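Local coordinates for Rep protein (Adeno-associated virus - 5, PDB 1M55) that probably nicks viral origin DNA as the endonuclease domain of a Rep protein that starts rolling-circle-type replication, and carries bound zinc, at residues 58-63 with 164-169; 150-155 with 187-192. One frame throughout, in Å; residues are numbered along the deposited sequence.

Contact 1 of 2, residues 58-63 with 164-169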
loop_
_atom_site.group_PDB
_atom_site.type_symbol
_atom_site.label_atom_id
_atom_site.label_comp_id
_atom_site.label_asym_id
_atom_site.label_seq_id
_atom_site.Cartn_x
_atom_site.Cartn_y
_atom_site.Cartn_z
ATOM N N ARG A 58 -6.786 5.230 4.128
ATOM C CA ARG A 58 -6.478 5.845 5.410
ATOM C C ARG A 58 -5.166 5.273 5.939
ATOM O O ARG A 58 -4.319 6.015 6.447
ATOM C CB ARG A 58 -7.609 5.633 6.416
ATOM C CG ARG A 58 -7.433 6.404 7.728
ATOM C CD ARG A 58 -7.263 7.912 7.499
ATOM N NE ARG A 58 -8.342 8.479 6.693
ATOM C CZ ARG A 58 -9.541 8.809 7.160
ATOM N NH1 ARG A 58 -9.832 8.647 8.447
ATOM N NH2 ARG A 58 -10.472 9.257 6.326
ATOM N N ILE A 59 -4.983 3.962 5.797
ATOM C CA ILE A 59 -3.749 3.318 6.240
ATOM C C ILE A 59 -2.576 3.925 5.469
ATOM O O ILE A 59 -1.561 4.301 6.062
ATOM C CB ILE A 59 -3.781 1.788 5.983
ATOM C CG1 ILE A 59 -4.754 1.110 6.945
ATOM C CG2 ILE A 59 -2.380 1.182 6.133
ATOM C CD1 ILE A 59 -4.908 -0.384 6.692
ATOM N N ARG A 60 -2.725 4.024 4.152
ATOM C CA ARG A 60 -1.682 4.580 3.300
ATOM C C ARG A 60 -1.259 5.978 3.744
ATOM O O ARG A 60 -0.066 6.243 3.927
ATOM C CB ARG A 60 -2.148 4.631 1.844
ATOM C CG ARG A 60 -1.155 5.312 0.935
ATOM C CD ARG A 60 -1.756 5.625 -0.406
ATOM N NE ARG A 60 -2.805 6.646 -0.360
ATOM C CZ ARG A 60 -2.601 7.939 -0.598
ATOM N NH1 ARG A 60 -1.381 8.389 -0.879
ATOM N NH2 ARG A 60 -3.634 8.767 -0.662
ATOM N N ARG A 61 -2.230 6.872 3.916
ATOM C CA ARG A 61 -1.911 8.236 4.328
ATOM C C ARG A 61 -1.266 8.295 5.712
ATOM O O ARG A 61 -0.247 8.958 5.896
ATOM C CB ARG A 61 -3.153 9.123 4.268
ATOM C CG ARG A 61 -3.691 9.322 2.857
ATOM C CD ARG A 61 -4.959 10.161 2.879
ATOM N NE ARG A 61 -5.587 10.272 1.564
ATOM C CZ ARG A 61 -5.291 11.205 0.665
ATOM N NH1 ARG A 61 -4.366 12.118 0.924
ATOM N NH2 ARG A 61 -5.947 11.243 -0.486
ATOM N N VAL A 62 -1.840 7.593 6.684
ATOM C CA VAL A 62 -1.277 7.598 8.032
ATOM C C VAL A 62 0.155 7.044 8.016
ATOM O O VAL A 62 1.056 7.598 8.661
ATOM C CB VAL A 62 -2.160 6.804 9.023
ATOM C CG1 VAL A 62 -1.443 6.637 10.360
ATOM C CG2 VAL A 62 -3.491 7.536 9.227
ATOM N N PHE A 63 0.365 5.990 7.234
ATOM C CA PHE A 63 1.674 5.362 7.107
ATOM C C PHE A 63 2.673 6.369 6.543
ATOM O O PHE A 63 3.740 6.584 7.120
ATOM C CB PHE A 63 1.577 4.144 6.171
ATOM C CG PHE A 63 2.860 3.359 6.042
ATOM C CD1 PHE A 63 2.997 2.127 6.673
ATOM C CD2 PHE A 63 3.925 3.843 5.284
ATOM C CE1 PHE A 63 4.178 1.390 6.553
ATOM C CE2 PHE A 63 5.107 3.115 5.159
ATOM C CZ PHE A 63 5.232 1.886 5.795
ATOM N N TRP A 164 -6.419 -0.570 -6.540
ATOM C CA TRP A 164 -6.141 0.864 -6.637
ATOM C C TRP A 164 -4.640 1.073 -6.466
ATOM O O TRP A 164 -3.926 0.157 -6.066
ATOM C CB TRP A 164 -6.880 1.606 -5.515
ATOM C CG TRP A 164 -7.246 3.033 -5.818
ATOM C CD1 TRP A 164 -6.519 4.147 -5.522
ATOM C CD2 TRP A 164 -8.466 3.494 -6.409
ATOM N NE1 TRP A 164 -7.216 5.277 -5.884
ATOM C CE2 TRP A 164 -8.414 4.905 -6.431
ATOM C CE3 TRP A 164 -9.602 2.852 -6.918
ATOM C CZ2 TRP A 164 -9.456 5.687 -6.941
ATOM C CZ3 TRP A 164 -10.640 3.631 -7.427
ATOM C CH2 TRP A 164 -10.557 5.034 -7.433
ATOM N N ALA A 165 -4.163 2.275 -6.768
ATOM C CA ALA A 165 -2.750 2.589 -6.600
ATOM C C ALA A 165 -2.581 4.097 -6.486
ATOM O O ALA A 165 -3.413 4.858 -6.984
ATOM C CB ALA A 165 -1.918 2.035 -7.761
ATOM N N TRP A 166 -1.516 4.509 -5.807
ATOM C CA TRP A 166 -1.208 5.921 -5.592
ATOM C C TRP A 166 0.299 6.099 -5.716
ATOM O O TRP A 166 1.069 5.196 -5.380
ATOM C CB TRP A 166 -1.588 6.357 -4.170
ATOM C CG TRP A 166 -3.000 6.102 -3.728
ATOM C CD1 TRP A 166 -4.020 7.013 -3.680
ATOM C CD2 TRP A 166 -3.513 4.897 -3.139
ATOM N NE1 TRP A 166 -5.126 6.455 -3.081
ATOM C CE2 TRP A 166 -4.844 5.159 -2.740
ATOM C CE3 TRP A 166 -2.971 3.624 -2.902
ATOM C CZ2 TRP A 166 -5.643 4.195 -2.112
ATOM C CZ3 TRP A 166 -3.765 2.667 -2.278
ATOM C CH2 TRP A 166 -5.087 2.959 -1.889
ATOM N N THR A 167 0.729 7.282 -6.139
ATOM C CA THR A 167 2.154 7.558 -6.257
ATOM C C THR A 167 2.409 9.043 -6.447
ATOM O O THR A 167 1.528 9.780 -6.907
ATOM C CB THR A 167 2.787 6.814 -7.460
ATOM O OG1 THR A 167 4.205 7.006 -7.453
ATOM C CG2 THR A 167 2.223 7.329 -8.776
ATOM N N ASN A 168 3.586 9.483 -6.015
ATOM C CA ASN A 168 3.990 10.868 -6.212
ATOM C C ASN A 168 5.198 10.877 -7.155
ATOM O O ASN A 168 5.929 11.864 -7.241
ATOM C CB ASN A 168 4.260 11.609 -4.890
ATOM C CG ASN A 168 5.349 10.972 -4.056
ATOM O OD1 ASN A 168 5.887 9.920 -4.400
ATOM N ND2 ASN A 168 5.667 11.601 -2.933
ATOM N N LEU A 169 5.403 9.756 -7.849
ATOM C CA LEU A 169 6.477 9.630 -8.832
ATOM C C LEU A 169 5.848 10.017 -10.170
ATOM O O LEU A 169 4.955 9.327 -10.666
ATOM C CB LEU A 169 6.999 8.188 -8.896
ATOM C CG LEU A 169 7.738 7.675 -7.656
ATOM C CD1 LEU A 169 7.889 6.166 -7.718
ATOM C CD2 LEU A 169 9.097 8.356 -7.543
#

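Contact 2 of 2, residues 150-155 with 187-192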
loop_
_atom_site.group_PDB
_atom_site.type_symbol
_atom_site.label_atom_id
_atom_site.label_comp_id
_atom_site.label_asym_id
_atom_site.label_seq_id
_atom_site.Cartn_x
_atom_site.Cartn_y
_atom_site.Cartn_z
ATOM N N ILE A 150 8.653 -1.596 -9.988
ATOM C CA ILE A 150 7.294 -1.138 -10.252
ATOM C C ILE A 150 6.743 -1.677 -11.581
ATOM O O ILE A 150 5.755 -2.417 -11.576
ATOM C CB ILE A 150 7.185 0.411 -10.133
ATOM C CG1 ILE A 150 7.482 0.827 -8.686
ATOM C CG2 ILE A 150 5.807 0.891 -10.568
ATOM C CD1 ILE A 150 7.696 2.318 -8.485
ATOM N N PRO A 151 7.378 -1.348 -12.729
ATOM C CA PRO A 151 6.848 -1.872 -13.997
ATOM C C PRO A 151 7.003 -3.391 -14.153
ATOM O O PRO A 151 6.206 -4.040 -14.836
ATOM C CB PRO A 151 7.658 -1.111 -15.056
ATOM C CG PRO A 151 8.956 -0.834 -14.361
ATOM C CD PRO A 151 8.495 -0.417 -12.979
ATOM N N ALA A 152 8.011 -3.956 -13.498
ATOM C CA ALA A 152 8.263 -5.390 -13.587
ATOM C C ALA A 152 7.283 -6.257 -12.813
ATOM O O ALA A 152 6.823 -7.288 -13.312
ATOM C CB ALA A 152 9.670 -5.694 -13.112
ATOM N N TYR A 153 6.915 -5.803 -11.620
ATOM C CA TYR A 153 6.068 -6.591 -10.741
ATOM C C TYR A 153 4.700 -6.037 -10.365
ATOM O O TYR A 153 3.722 -6.783 -10.326
ATOM C CB TYR A 153 6.876 -6.874 -9.478
ATOM C CG TYR A 153 6.284 -7.858 -8.508
ATOM C CD1 TYR A 153 6.071 -9.191 -8.870
ATOM C CD2 TYR A 153 6.035 -7.484 -7.188
ATOM C CE1 TYR A 153 5.644 -10.123 -7.934
ATOM C CE2 TYR A 153 5.610 -8.406 -6.249
ATOM C CZ TYR A 153 5.422 -9.724 -6.625
ATOM O OH TYR A 153 5.057 -10.642 -5.674
ATOM N N LEU A 154 4.622 -4.741 -10.081
ATOM C CA LEU A 154 3.351 -4.145 -9.674
ATOM C C LEU A 154 2.432 -3.717 -10.812
ATOM O O LEU A 154 1.240 -4.028 -10.794
ATOM C CB LEU A 154 3.594 -2.975 -8.723
ATOM C CG LEU A 154 4.369 -3.324 -7.450
ATOM C CD1 LEU A 154 4.503 -2.074 -6.592
ATOM C CD2 LEU A 154 3.664 -4.432 -6.674
ATOM N N LEU A 155 2.976 -3.022 -11.808
ATOM C CA LEU A 155 2.158 -2.562 -12.931
ATOM C C LEU A 155 1.398 -3.644 -13.715
ATOM O O LEU A 155 0.305 -3.380 -14.214
ATOM C CB LEU A 155 2.971 -1.685 -13.894
ATOM C CG LEU A 155 3.538 -0.368 -13.348
ATOM C CD1 LEU A 155 4.005 0.497 -14.512
ATOM C CD2 LEU A 155 2.484 0.378 -12.530
ATOM N N ALA A 187 5.341 -3.140 -21.463
ATOM C CA ALA A 187 5.923 -3.434 -22.771
ATOM C C ALA A 187 7.318 -2.826 -22.866
ATOM O O ALA A 187 8.277 -3.497 -23.261
ATOM C CB ALA A 187 5.031 -2.887 -23.877
ATOM N N GLN A 188 7.432 -1.563 -22.465
ATOM C CA GLN A 188 8.702 -0.850 -22.489
ATOM C C GLN A 188 9.739 -1.537 -21.600
ATOM O O GLN A 188 10.908 -1.638 -21.969
ATOM C CB GLN A 188 8.490 0.595 -22.045
ATOM C CG GLN A 188 9.740 1.449 -22.041
ATOM C CD GLN A 188 9.450 2.873 -21.613
ATOM O OE1 GLN A 188 9.308 3.768 -22.445
ATOM N NE2 GLN A 188 9.342 3.089 -20.309
ATOM N N PHE A 189 9.307 -2.033 -20.444
ATOM C CA PHE A 189 10.215 -2.714 -19.529
ATOM C C PHE A 189 10.781 -3.988 -20.163
ATOM O O PHE A 189 11.974 -4.272 -20.042
ATOM C CB PHE A 189 9.511 -3.047 -18.208
ATOM C CG PHE A 189 10.408 -3.701 -17.194
ATOM C CD1 PHE A 189 11.241 -2.934 -16.386
ATOM C CD2 PHE A 189 10.445 -5.084 -17.069
ATOM C CE1 PHE A 189 12.099 -3.537 -15.471
ATOM C CE2 PHE A 189 11.298 -5.697 -16.159
ATOM C CZ PHE A 189 12.128 -4.920 -15.359
ATOM N N LEU A 190 9.925 -4.764 -20.819
ATOM C CA LEU A 190 10.369 -5.994 -21.467
ATOM C C LEU A 190 11.341 -5.701 -22.600
ATOM O O LEU A 190 12.357 -6.376 -22.743
ATOM C CB LEU A 190 9.188 -6.782 -22.021
ATOM C CG LEU A 190 8.152 -7.309 -21.034
ATOM C CD1 LEU A 190 7.332 -8.358 -21.762
ATOM C CD2 LEU A 190 8.826 -7.920 -19.804
ATOM N N ALA A 191 11.030 -4.679 -23.391
ATOM C CA ALA A 191 11.867 -4.286 -24.515
ATOM C C ALA A 191 13.280 -3.938 -24.061
ATOM O O ALA A 191 14.261 -4.311 -24.706
ATOM C CB ALA A 191 11.244 -3.103 -25.239
ATOM N N GLU A 192 13.375 -3.240 -22.935
ATOM C CA GLU A 192 14.662 -2.826 -22.383
ATOM C C GLU A 192 15.428 -3.934 -21.649
ATOM O O GLU A 192 16.573 -3.732 -21.244
ATOM C CB GLU A 192 14.467 -1.617 -21.461
ATOM C CG GLU A 192 13.906 -0.378 -22.164
ATOM C CD GLU A 192 13.583 0.772 -21.212
ATOM O OE1 GLU A 192 13.088 1.816 -21.694
ATOM O OE2 GLU A 192 13.816 0.644 -19.990
#

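Contact 1 of 2, residues 58-63 with 164-169
The guanidinium of Arg60 is held by a stack and a salt bridge: it lies flat on the indole of Trp166, and its NH2 forms a salt bridge with Asp57 OD1, one turn earlier on the same helix. The stack is close, with the two planes only 14° apart and their centres 3.6 Å from each other. Arg60 CZ sits 3.7 Å from the centroid of the Trp166 five-membered ring, over the face, which makes the pair a cation-pi interaction. The aliphatic part joins in: Arg60 CD rests on the same face, 3.3 Å from Trp166 CD2, as a CH-pi contact, while Arg60 NH2 comes 3.5 Å from Trp166 CD1. This overlap depends on a bend in the arginine chain, extended as far as CD and then bent about the CG-CD bond (chi3 68°), which lays the guanidinium along the ring. The guanidinium's other face meets Arg61 CG, and the indole's other face meets Trp164 CD1, so arginine and tryptophan are each packed on both sides. Asp57 also pairs with Arg61 NE and probably offsets part of the positive charge gathered here. Backbone hydrogen bonds between Trp166 and Val79 set the indole on its strand. Through this arginine-tryptophan cation-pi stack, helix 50-71 packs against strand 162-167, an edge strand of the antiparallel sheet in the Rep nuclease domain.

Contact 2 of 2, residues 150-155 with 187-192
Phe189 reaches from helix 179-191 to lay its ring against Ala152 and Pro151, and these three residues make the contact. The methyl of Ala152 stands over one face of the phenyl ring, nearer its far end: Ala152 CB is 3.4 Å from Phe189 CZ and 3.5 Å from Phe189 CE2. Pro151 meets the same ring obliquely, with its CG 3.7 Å from Phe189 CD1, and its CB lies 4.1 Å from Phe189 CB near the root of the side chain. Phe189 CG stands anti to its own N (chi1 -178°), and the ring extends from its helix toward helix 149-154. The interaction is wholly apolar, and the backbones come nearest at Pro151 and Phe189, whose CA atoms are 6.5 Å apart. Pro151 is buried, whereas Ala152 is exposed and Phe189 partly so, which places the contact at the border between core and surface. The short helix includes a wider pi-type turn, in which Leu155 N bonds to Ile150 O at 2.9 Å. Tyr172 packs on Pro151 from a loop, and Ile150 and Leu154 reach strands 77-83 and 88-95, so helix 149-154 lies between the sheet and helix 179-191.

The centres of contacts 1 and 2 lie 21 Å apart, contact 1 about 6 Å from the centre of the chain and contact 2 about 19 Å from it. Their segments alternate in sequence: 58-63, 150-155, 164-169, 187-192. Helix 149-154, strand 162-167 and helix 179-191 follow one another, so this C-terminal part of the chain supplies three of the four segments. The contacts touch directly where Leu169 CD1 packs 3.9 Å from Ile150 CD1. Strand 77-83 links them further, pairing with strand 162-167 and receiving side chains from helix 149-154. Contact 1 ties helix 50-71 to the antiparallel sheet, and contact 2 adds the C-terminal helix 179-191 to helix 149-154, which itself packs on that sheet, carrier of the zinc-binding residues Glu82, His89 and His91.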